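Side-chain contacts in geranyltranstransferase (Agrobacterium tumefaciens, PDB 2H8O), which probably condenses geranyl diphosphate with isopentenyl diphosphate to make farnesyl diphosphate: residues Asp212-Ile215 against Thr216-Met220; Gly251-Ile254 against Gly255-Phe258; Lys286-Leu289 against Val290-Arg293; Glu295-Ala298 against Arg299-Gln303. One frame throughout, in Å; residues are numbered along the deposited sequence.

Contact 1: residues Asp212-Ile215 against Thr216-Met220; sequences DGII and TLQAM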
loop_
_atom_site.group_PDB
_atom_site.type_symbol
_atom_site.label_atom_id
_atom_site.label_comp_id
_atom_site.label_asym_id
_atom_site.label_seq_id
_atom_site.Cartn_x
_atom_site.Cartn_y
_atom_site.Cartn_z
ATOM N N ASP A 212 -8.688 -10.278 26.639
ATOM C CA ASP A 212 -9.219 -9.249 25.753
ATOM C C ASP A 212 -8.134 -8.789 24.762
ATOM O O ASP A 212 -8.405 -8.545 23.571
ATOM C CB ASP A 212 -9.742 -8.083 26.587
ATOM C CG ASP A 212 -10.425 -7.024 25.741
ATOM O OD1 ASP A 212 -11.502 -7.332 25.188
ATOM O OD2 ASP A 212 -9.884 -5.899 25.639
ATOM N N GLY A 213 -6.903 -8.679 25.241
ATOM C CA GLY A 213 -5.797 -8.279 24.374
ATOM C C GLY A 213 -5.482 -9.285 23.286
ATOM O O GLY A 213 -5.172 -8.912 22.136
ATOM N N ILE A 214 -5.541 -10.568 23.645
ATOM C CA ILE A 214 -5.298 -11.652 22.704
ATOM C C ILE A 214 -6.375 -11.655 21.618
ATOM O O ILE A 214 -6.089 -11.741 20.428
ATOM C CB ILE A 214 -5.249 -13.029 23.407
ATOM C CG1 ILE A 214 -4.044 -13.104 24.350
ATOM C CG2 ILE A 214 -5.183 -14.165 22.386
ATOM C CD1 ILE A 214 -4.071 -14.314 25.280
ATOM N N ILE A 215 -7.635 -11.535 22.033
ATOM C CA ILE A 215 -8.737 -11.559 21.079
ATOM C C ILE A 215 -8.564 -10.417 20.072
ATOM O O ILE A 215 -8.710 -10.586 18.848
ATOM C CB ILE A 215 -10.103 -11.451 21.832
ATOM C CG1 ILE A 215 -10.309 -12.732 22.659
ATOM C CG2 ILE A 215 -11.253 -11.173 20.863
ATOM C CD1 ILE A 215 -11.465 -12.697 23.675
ATOM N N THR A 216 -8.204 -9.254 20.592
ATOM C CA THR A 216 -8.004 -8.071 19.743
ATOM C C THR A 216 -6.845 -8.256 18.773
ATOM O O THR A 216 -7.005 -8.015 17.565
ATOM C CB THR A 216 -7.810 -6.813 20.606
ATOM O OG1 THR A 216 -9.035 -6.565 21.317
ATOM C CG2 THR A 216 -7.421 -5.570 19.760
ATOM N N LEU A 217 -5.680 -8.676 19.259
ATOM C CA LEU A 217 -4.540 -8.793 18.350
ATOM C C LEU A 217 -4.773 -9.883 17.300
ATOM O O LEU A 217 -4.352 -9.734 16.137
ATOM C CB LEU A 217 -3.220 -8.973 19.091
ATOM C CG LEU A 217 -2.837 -10.300 19.724
ATOM C CD1 LEU A 217 -2.261 -11.240 18.658
ATOM C CD2 LEU A 217 -1.823 -10.062 20.885
ATOM N N GLN A 218 -5.456 -10.962 17.689
ATOM C CA GLN A 218 -5.810 -12.020 16.733
ATOM C C GLN A 218 -6.807 -11.550 15.663
ATOM O O GLN A 218 -6.638 -11.834 14.484
ATOM C CB GLN A 218 -6.376 -13.229 17.474
ATOM C CG GLN A 218 -5.343 -13.959 18.299
ATOM C CD GLN A 218 -5.905 -15.175 19.004
ATOM O OE1 GLN A 218 -7.127 -15.340 19.149
ATOM N NE2 GLN A 218 -5.009 -16.038 19.450
ATOM N N ALA A 219 -7.847 -10.824 16.087
ATOM C CA ALA A 219 -8.824 -10.263 15.153
ATOM C C ALA A 219 -8.153 -9.375 14.118
ATOM O O ALA A 219 -8.589 -9.323 12.971
ATOM C CB ALA A 219 -9.905 -9.479 15.903
ATOM N N MET A 220 -7.074 -8.698 14.523
ATOM C CA MET A 220 -6.336 -7.797 13.642
ATOM C C MET A 220 -5.321 -8.560 12.781
ATOM O O MET A 220 -5.348 -8.456 11.551
ATOM C CB MET A 220 -5.649 -6.683 14.463
ATOM C CG MET A 220 -6.629 -5.771 15.210
ATOM S SD MET A 220 -5.871 -4.596 16.408
ATOM C CE MET A 220 -5.106 -3.399 15.290
HETATM O O HOH W 1 -8.541 -4.982 23.414
#

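Contact 2: residues Gly251-Ile254 against Gly255-Phe258; sequences GEKI and GLSF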
loop_
_atom_site.group_PDB
_atom_site.type_symbol
_atom_site.label_atom_id
_atom_site.label_comp_id
_atom_site.label_asym_id
_atom_site.label_seq_id
_atom_site.Cartn_x
_atom_site.Cartn_y
_atom_site.Cartn_z
ATOM N N GLY A 251 -17.221 -14.057 7.629
ATOM C CA GLY A 251 -15.770 -13.916 7.559
ATOM C C GLY A 251 -15.132 -13.820 8.932
ATOM O O GLY A 251 -14.080 -14.389 9.183
ATOM N N GLU A 252 -15.795 -13.100 9.838
ATOM C CA GLU A 252 -15.345 -13.061 11.239
ATOM C C GLU A 252 -15.333 -14.470 11.872
ATOM O O GLU A 252 -14.368 -14.844 12.528
ATOM C CB GLU A 252 -16.172 -12.040 12.051
ATOM C CG GLU A 252 -15.920 -10.610 11.580
ATOM C CD GLU A 252 -16.688 -9.541 12.330
ATOM O OE1 GLU A 252 -17.688 -9.872 12.987
ATOM O OE2 GLU A 252 -16.252 -8.356 12.286
ATOM N N LYS A 253 -16.371 -15.280 11.651
ATOM C CA LYS A 253 -16.378 -16.653 12.199
ATOM C C LYS A 253 -15.277 -17.533 11.579
ATOM O O LYS A 253 -14.615 -18.320 12.271
ATOM C CB LYS A 253 -17.762 -17.302 12.029
ATOM C CG LYS A 253 -18.907 -16.575 12.745
ATOM C CD LYS A 253 -18.738 -16.608 14.277
ATOM C CE LYS A 253 -19.677 -15.663 15.018
ATOM N NZ LYS A 253 -19.172 -15.390 16.412
ATOM N N ILE A 254 -15.041 -17.389 10.276
ATOM C CA ILE A 254 -13.934 -18.095 9.611
ATOM C C ILE A 254 -12.610 -17.743 10.288
ATOM O O ILE A 254 -11.814 -18.612 10.591
ATOM C CB ILE A 254 -13.827 -17.735 8.097
ATOM C CG1 ILE A 254 -14.986 -18.329 7.304
ATOM C CG2 ILE A 254 -12.479 -18.229 7.509
ATOM C CD1 ILE A 254 -14.888 -19.843 7.066
ATOM N N GLY A 255 -12.382 -16.461 10.537
ATOM C CA GLY A 255 -11.115 -16.016 11.107
ATOM C C GLY A 255 -10.935 -16.487 12.535
ATOM O O GLY A 255 -9.849 -16.882 12.911
ATOM N N LEU A 256 -12.004 -16.429 13.323
ATOM C CA LEU A 256 -11.992 -16.945 14.692
ATOM C C LEU A 256 -11.627 -18.445 14.668
ATOM O O LEU A 256 -10.795 -18.905 15.460
ATOM C CB LEU A 256 -13.347 -16.709 15.375
ATOM C CG LEU A 256 -13.732 -15.246 15.679
ATOM C CD1 LEU A 256 -15.227 -15.076 16.066
ATOM C CD2 LEU A 256 -12.838 -14.725 16.770
ATOM N N SER A 257 -12.239 -19.197 13.756
ATOM C CA SER A 257 -11.972 -20.622 13.659
ATOM C C SER A 257 -10.549 -20.902 13.163
ATOM O O SER A 257 -9.875 -21.814 13.659
ATOM C CB SER A 257 -12.993 -21.296 12.732
ATOM O OG SER A 257 -14.287 -21.280 13.325
ATOM N N PHE A 258 -10.114 -20.123 12.182
ATOM C CA PHE A 258 -8.767 -20.242 11.616
ATOM C C PHE A 258 -7.706 -20.114 12.702
ATOM O O PHE A 258 -6.794 -20.930 12.793
ATOM C CB PHE A 258 -8.597 -19.181 10.532
ATOM C CG PHE A 258 -7.237 -19.153 9.880
ATOM C CD1 PHE A 258 -7.021 -19.801 8.671
ATOM C CD2 PHE A 258 -6.195 -18.446 10.464
ATOM C CE1 PHE A 258 -5.780 -19.757 8.063
ATOM C CE2 PHE A 258 -4.961 -18.395 9.873
ATOM C CZ PHE A 258 -4.743 -19.050 8.672
#

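Contact 3: residues Lys286-Leu289 against Val290-Arg293; sequences KGTL and VALR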
loop_
_atom_site.group_PDB
_atom_site.type_symbol
_atom_site.label_atom_id
_atom_site.label_comp_id
_atom_site.label_asym_id
_atom_site.label_seq_id
_atom_site.Cartn_x
_atom_site.Cartn_y
_atom_site.Cartn_z
ATOM N N LYS A 286 2.753 -17.379 23.434
ATOM C CA LYS A 286 2.122 -18.210 24.464
ATOM C C LYS A 286 0.770 -17.631 24.867
ATOM O O LYS A 286 -0.069 -18.328 25.445
ATOM C CB LYS A 286 3.034 -18.339 25.692
ATOM C CG LYS A 286 2.554 -19.348 26.737
ATOM C CD LYS A 286 2.118 -20.673 26.108
ATOM C CE LYS A 286 2.076 -21.804 27.126
ATOM N NZ LYS A 286 1.673 -23.109 26.511
ATOM N N GLY A 287 0.590 -16.345 24.581
ATOM C CA GLY A 287 -0.697 -15.668 24.708
ATOM C C GLY A 287 -1.653 -16.167 23.645
ATOM O O GLY A 287 -1.810 -15.566 22.588
ATOM N N THR A 288 -2.280 -17.294 23.951
ATOM C CA THR A 288 -3.198 -17.966 23.057
ATOM C C THR A 288 -4.455 -18.237 23.865
ATOM O O THR A 288 -4.374 -18.427 25.084
ATOM C CB THR A 288 -2.556 -19.288 22.575
ATOM O OG1 THR A 288 -1.833 -19.058 21.364
ATOM C CG2 THR A 288 -3.564 -20.329 22.348
ATOM N N LEU A 289 -5.620 -18.242 23.221
ATOM C CA LEU A 289 -6.843 -18.602 23.939
ATOM C C LEU A 289 -6.819 -20.074 24.370
ATOM O O LEU A 289 -7.384 -20.433 25.393
ATOM C CB LEU A 289 -8.097 -18.304 23.113
ATOM C CG LEU A 289 -8.373 -16.824 22.808
ATOM C CD1 LEU A 289 -9.751 -16.706 22.155
ATOM C CD2 LEU A 289 -8.290 -15.952 24.062
ATOM N N VAL A 290 -6.180 -20.918 23.565
ATOM C CA VAL A 290 -5.960 -22.314 23.945
ATOM C C VAL A 290 -5.181 -22.389 25.264
ATOM O O VAL A 290 -5.529 -23.172 26.148
ATOM C CB VAL A 290 -5.195 -23.081 22.844
ATOM C CG1 VAL A 290 -4.883 -24.496 23.294
ATOM C CG2 VAL A 290 -5.987 -23.070 21.542
ATOM N N ALA A 291 -4.138 -21.567 25.383
ATOM C CA ALA A 291 -3.315 -21.530 26.594
ATOM C C ALA A 291 -4.116 -21.045 27.796
ATOM O O ALA A 291 -4.011 -21.605 28.898
ATOM C CB ALA A 291 -2.097 -20.639 26.387
ATOM N N LEU A 292 -4.912 -19.997 27.603
ATOM C CA LEU A 292 -5.653 -19.417 28.727
ATOM C C LEU A 292 -6.885 -20.223 29.127
ATOM O O LEU A 292 -7.163 -20.368 30.313
ATOM C CB LEU A 292 -6.044 -17.969 28.430
ATOM C CG LEU A 292 -4.879 -17.000 28.231
ATOM C CD1 LEU A 292 -5.357 -15.571 28.428
ATOM C CD2 LEU A 292 -3.723 -17.307 29.179
ATOM N N ARG A 293 -7.612 -20.759 28.151
ATOM C CA ARG A 293 -8.902 -21.400 28.410
ATOM C C ARG A 293 -8.867 -22.930 28.376
ATOM O O ARG A 293 -9.821 -23.570 28.808
ATOM C CB ARG A 293 -9.947 -20.915 27.400
ATOM C CG ARG A 293 -10.064 -19.400 27.259
ATOM C CD ARG A 293 -10.475 -18.714 28.542
ATOM N NE ARG A 293 -11.743 -19.222 29.060
ATOM C CZ ARG A 293 -12.956 -18.837 28.655
ATOM N NH1 ARG A 293 -13.102 -17.922 27.696
ATOM N NH2 ARG A 293 -14.036 -19.382 29.207
#

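Contact 4: residues Glu295-Ala298 against Arg299-Gln303; sequences EAWA and REKLQ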
loop_
_atom_site.group_PDB
_atom_site.type_symbol
_atom_site.label_atom_id
_atom_site.label_comp_id
_atom_site.label_asym_id
_atom_site.label_seq_id
_atom_site.Cartn_x
_atom_site.Cartn_y
_atom_site.Cartn_z
ATOM N N GLU A 295 -7.658 -26.722 26.082
ATOM C CA GLU A 295 -7.967 -27.409 24.831
ATOM C C GLU A 295 -9.455 -27.761 24.691
ATOM O O GLU A 295 -10.035 -27.613 23.609
ATOM C CB GLU A 295 -7.101 -28.671 24.735
ATOM C CG GLU A 295 -7.353 -29.547 23.523
ATOM C CD GLU A 295 -6.361 -30.693 23.434
ATOM O OE1 GLU A 295 -6.800 -31.858 23.456
ATOM O OE2 GLU A 295 -5.142 -30.427 23.348
ATOM N N ALA A 296 -10.063 -28.224 25.779
ATOM C CA ALA A 296 -11.477 -28.613 25.769
ATOM C C ALA A 296 -12.379 -27.419 25.439
ATOM O O ALA A 296 -13.323 -27.540 24.645
ATOM C CB ALA A 296 -11.875 -29.231 27.113
ATOM N N TRP A 297 -12.078 -26.270 26.038
ATOM C CA TRP A 297 -12.817 -25.045 25.754
ATOM C C TRP A 297 -12.654 -24.686 24.276
ATOM O O TRP A 297 -13.621 -24.351 23.599
ATOM C CB TRP A 297 -12.321 -23.884 26.627
ATOM C CG TRP A 297 -12.990 -22.585 26.292
ATOM C CD1 TRP A 297 -14.117 -22.064 26.870
ATOM C CD2 TRP A 297 -12.590 -21.654 25.282
ATOM N NE1 TRP A 297 -14.435 -20.862 26.280
ATOM C CE2 TRP A 297 -13.515 -20.586 25.304
ATOM C CE3 TRP A 297 -11.537 -21.615 24.367
ATOM C CZ2 TRP A 297 -13.415 -19.492 24.441
ATOM C CZ3 TRP A 297 -11.438 -20.526 23.506
ATOM C CH2 TRP A 297 -12.370 -19.481 23.550
ATOM N N ALA A 298 -11.420 -24.766 23.792
ATOM C CA ALA A 298 -11.107 -24.376 22.415
ATOM C C ALA A 298 -11.809 -25.273 21.395
ATOM O O ALA A 298 -12.340 -24.792 20.396
ATOM C CB ALA A 298 -9.601 -24.376 22.193
ATOM N N ARG A 299 -11.826 -26.574 21.646
ATOM C CA ARG A 299 -12.446 -27.504 20.711
ATOM C C ARG A 299 -13.965 -27.323 20.647
ATOM O O ARG A 299 -14.560 -27.424 19.575
ATOM C CB ARG A 299 -12.033 -28.957 21.021
ATOM C CG ARG A 299 -10.543 -29.214 20.738
ATOM C CD ARG A 299 -10.179 -30.699 20.675
ATOM N NE ARG A 299 -8.728 -30.903 20.700
ATOM C CZ ARG A 299 -7.892 -30.672 19.680
ATOM N NH1 ARG A 299 -8.332 -30.230 18.500
ATOM N NH2 ARG A 299 -6.585 -30.888 19.837
ATOM N N GLU A 300 -14.591 -27.032 21.784
ATOM C CA GLU A 300 -16.027 -26.744 21.808
ATOM C C GLU A 300 -16.332 -25.410 21.106
ATOM O O GLU A 300 -17.286 -25.322 20.345
ATOM C CB GLU A 300 -16.564 -26.743 23.249
ATOM C CG GLU A 300 -17.975 -26.158 23.438
ATOM C CD GLU A 300 -19.057 -26.864 22.624
ATOM O OE1 GLU A 300 -20.117 -26.238 22.397
ATOM O OE2 GLU A 300 -18.861 -28.033 22.215
ATOM N N LYS A 301 -15.514 -24.394 21.359
ATOM C CA LYS A 301 -15.706 -23.081 20.733
ATOM C C LYS A 301 -15.539 -23.168 19.208
ATOM O O LYS A 301 -16.293 -22.540 18.470
ATOM C CB LYS A 301 -14.759 -22.044 21.350
ATOM C CG LYS A 301 -14.890 -20.610 20.814
ATOM C CD LYS A 301 -16.314 -20.028 20.951
ATOM C CE LYS A 301 -16.689 -19.646 22.370
ATOM N NZ LYS A 301 -16.285 -18.240 22.714
ATOM N N LEU A 302 -14.577 -23.962 18.742
ATOM C CA LEU A 302 -14.423 -24.216 17.292
ATOM C C LEU A 302 -15.691 -24.801 16.703
ATOM O O LEU A 302 -16.165 -24.371 15.664
ATOM C CB LEU A 302 -13.293 -25.215 17.020
ATOM C CG LEU A 302 -11.906 -24.720 16.673
ATOM C CD1 LEU A 302 -11.001 -25.926 16.461
ATOM C CD2 LEU A 302 -11.936 -23.832 15.418
ATOM N N GLN A 303 -16.216 -25.826 17.366
ATOM C CA GLN A 303 -17.432 -26.487 16.936
ATOM C C GLN A 303 -18.594 -25.488 16.874
ATOM O O GLN A 303 -19.389 -25.518 15.942
ATOM C CB GLN A 303 -17.763 -27.617 17.914
ATOM C CG GLN A 303 -18.522 -28.791 17.329
ATOM C CD GLN A 303 -18.776 -29.904 18.355
ATOM O OE1 GLN A 303 -18.539 -29.733 19.552
ATOM N NE2 GLN A 303 -19.266 -31.047 17.880
#

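Contact 1: residues Asp212-Ile215 against Thr216-Met220
One water molecule joins Asp212 to Thr216 across the first turns of helix 211-237. It donates to Asp212 OD2 at 2.8 Å and lies 2.7 Å from Thr216 OG1, in a second hydrogen bond, bridging side chains whose own oxygens OD2 and OG1 stand 4.5 Å apart. Thr216 OG1 is turned anti to its carbonyl carbon (chi1 -65°), beside the backbone N, which also brings it within 3.1 Å of Asp212 O. That same carbonyl oxygen accepts the amide of Thr216, and the next three rungs follow: Leu217 N to Gly213 O, Gln218 N to Ile214 O and Ala219 N to Ile215 O.

On another side of the helix Ile214 and Gln218 run alongside each other in the same direction. The CG2 branch of Ile214 touches the carboxamide, 3.5 Å from Gln218 NE2, while Gln218 CG packs 3.2 Å from Ile214 O. Leu217 lays its CG against Gly213 O, and beyond these two segments its side chain packs on Leu200 and Ala204 of helix 194-206. Thr216 and Ala219 meet Ile67 of the second subunit, whereas Ile214 and Gln218 reach Leu289. The i to i+4 bonding is that of a regular alpha-helix, here the start of a long helix in the all-alpha polyprenyl synthetase fold, with one flank at the dimer interface.

Contact 2: residues Gly251-Ile254 against Gly255-Phe258
Ile254 O receives the amide of Phe258 at 2.8 Å, the shortest of four i to i+4 backbone bonds that make this an uninterrupted alpha-helical piece of helix 241-267 in the all-helical polyprenyl synthetase fold. Lys253 O takes the amide of Ser257 at 2.9 Å. Ser257 OG, brought beside its own backbone N by a chi1 of -68°, stands 3.2 Å from Lys253 O and also has Gln305 OE1 as a hydrogen-bond partner. Glu252 O serves Leu256 N in the same way as the other carbonyls.

The ammonium group of Lys253 finds its salt-bridge partner outside the helix, in Glu308 OE1 of helix 295-312. To get there the chain bends at chi2 (-65°), and it then runs alongside Leu256, pointing the same way. Ser257 and Leu256 face that helix too, meeting Leu302 and Gln305 respectively. Ile254 and Phe258, one turn apart, instead turn to Ile330 of helix 321-331, and Phe258 also meets Leu88 and Arg89 of helix 88-99. Gly255, which has no side chain, is buried, and its N-H bonds to Gly251 O. Leu256 CG sits 3.2 Å from Glu252 O, and the CD1 methyl of Leu256 lies 4.0 Å from Lys253 NZ.

Contact 3: residues Lys286-Leu289 against Val290-Arg293
Thr288 meets the first turn of helix 289-293 with its methyl branch. Its CB lies 4.1 Å from Ala291 CB. From there CG2 reaches across to Val290, modelled 2.9 Å from Val290 N and 3.2 Å from Val290 CB. Both approaches are unusually short, and with a chi1 of -91°, away from a staggered value, they are doubtful evidence of real strain. Val290 CG2 is 3.7 Å from the same methyl, Thr288 CG2, and the two side chains run alongside each other in one direction. Thr288 holds the N-cap position, but its side chain makes no capping bond; it is the carbonyl oxygen that accepts Leu292 N at 3.0 Å.

Before it, Gly287 is the centre of an inverse gamma turn, and Lys286 O meets the Ala291 methyl at 3.2 Å. Arg293 N closes the next bond on Leu289 O. The bent arginine chain carries its guanidinium away to a salt bridge with Glu211 and a cation-pi contact with Trp297. Leu289 packs on Ile215 and Trp297, and Val290 on Leu264 and Ala298. The whole is an inverse gamma turn leading into the N terminus of a short helix, wedged among helices 211-237, 241-267 and 295-312 of the polyprenyl synthetase fold.

Contact 4: residues Glu295-Ala298 against Arg299-Gln303
The indole of Trp297 has Lys301 CB over one face, 4.1 Å from the centroid of the six-membered ring and only 8° off its normal, a CH-pi contact one helical turn along. The lysine chain continues over the rim, with Lys301 CG at 3.9 Å from Trp297 CH2, and curls round at chi2, chi3 and chi4 until NZ is 3.6 Å from Trp297 CZ2.

The guanidinium of Arg299 offers its edge to Glu295, with OE1 in its plane. The salt bridge from Arg299 NE to Glu295 OE1 is nearly straight but long, at 3.5 Å, and its hydrogen bond is weak. The carboxylate plane is turned 72° from the guanidinium, and Glu295 CG comes obliquely against Arg299 NE at 3.4 Å. Both chains are extended and lie side by side; with its CG anti to the backbone N (chi1 177°), Glu295 reaches along toward Arg299. The backbone bonds Arg299 N to Glu295 O and Lys301 N to Trp297 O hold each pair one turn apart. Ala298 packs on Leu264 of helix 241-267. Charge pairing on one flank and the aliphatic start of the lysine chain over an aromatic face on another thus add i to i+4 links at the start of helix 295-312, though the long salt bridge probably contributes only modestly.

From the N terminus the four contacts come in series, with none nested or crossed; each joins side chains about one turn apart within eight or nine residues and closes no long loop. Contact 1 opens helix 211-237, contact 2 lies within the next helix, 241-267, and the unmodelled residues 269-285 separate it from contact 3. Contacts 3 and 4 follow closely, on helices 289-293 and 295-312. Contact 3 touches both contact 1 and contact 4: Ile214 CD1 of contact 1 lies 3.6 Å from Leu292 CD1, and Val290 CG2 is 3.9 Å from Ala298 CB of contact 4. Contact 4 reaches contact 2 through Leu302 CD2 against Ser257 O, whereas contacts 1 and 2 do not touch.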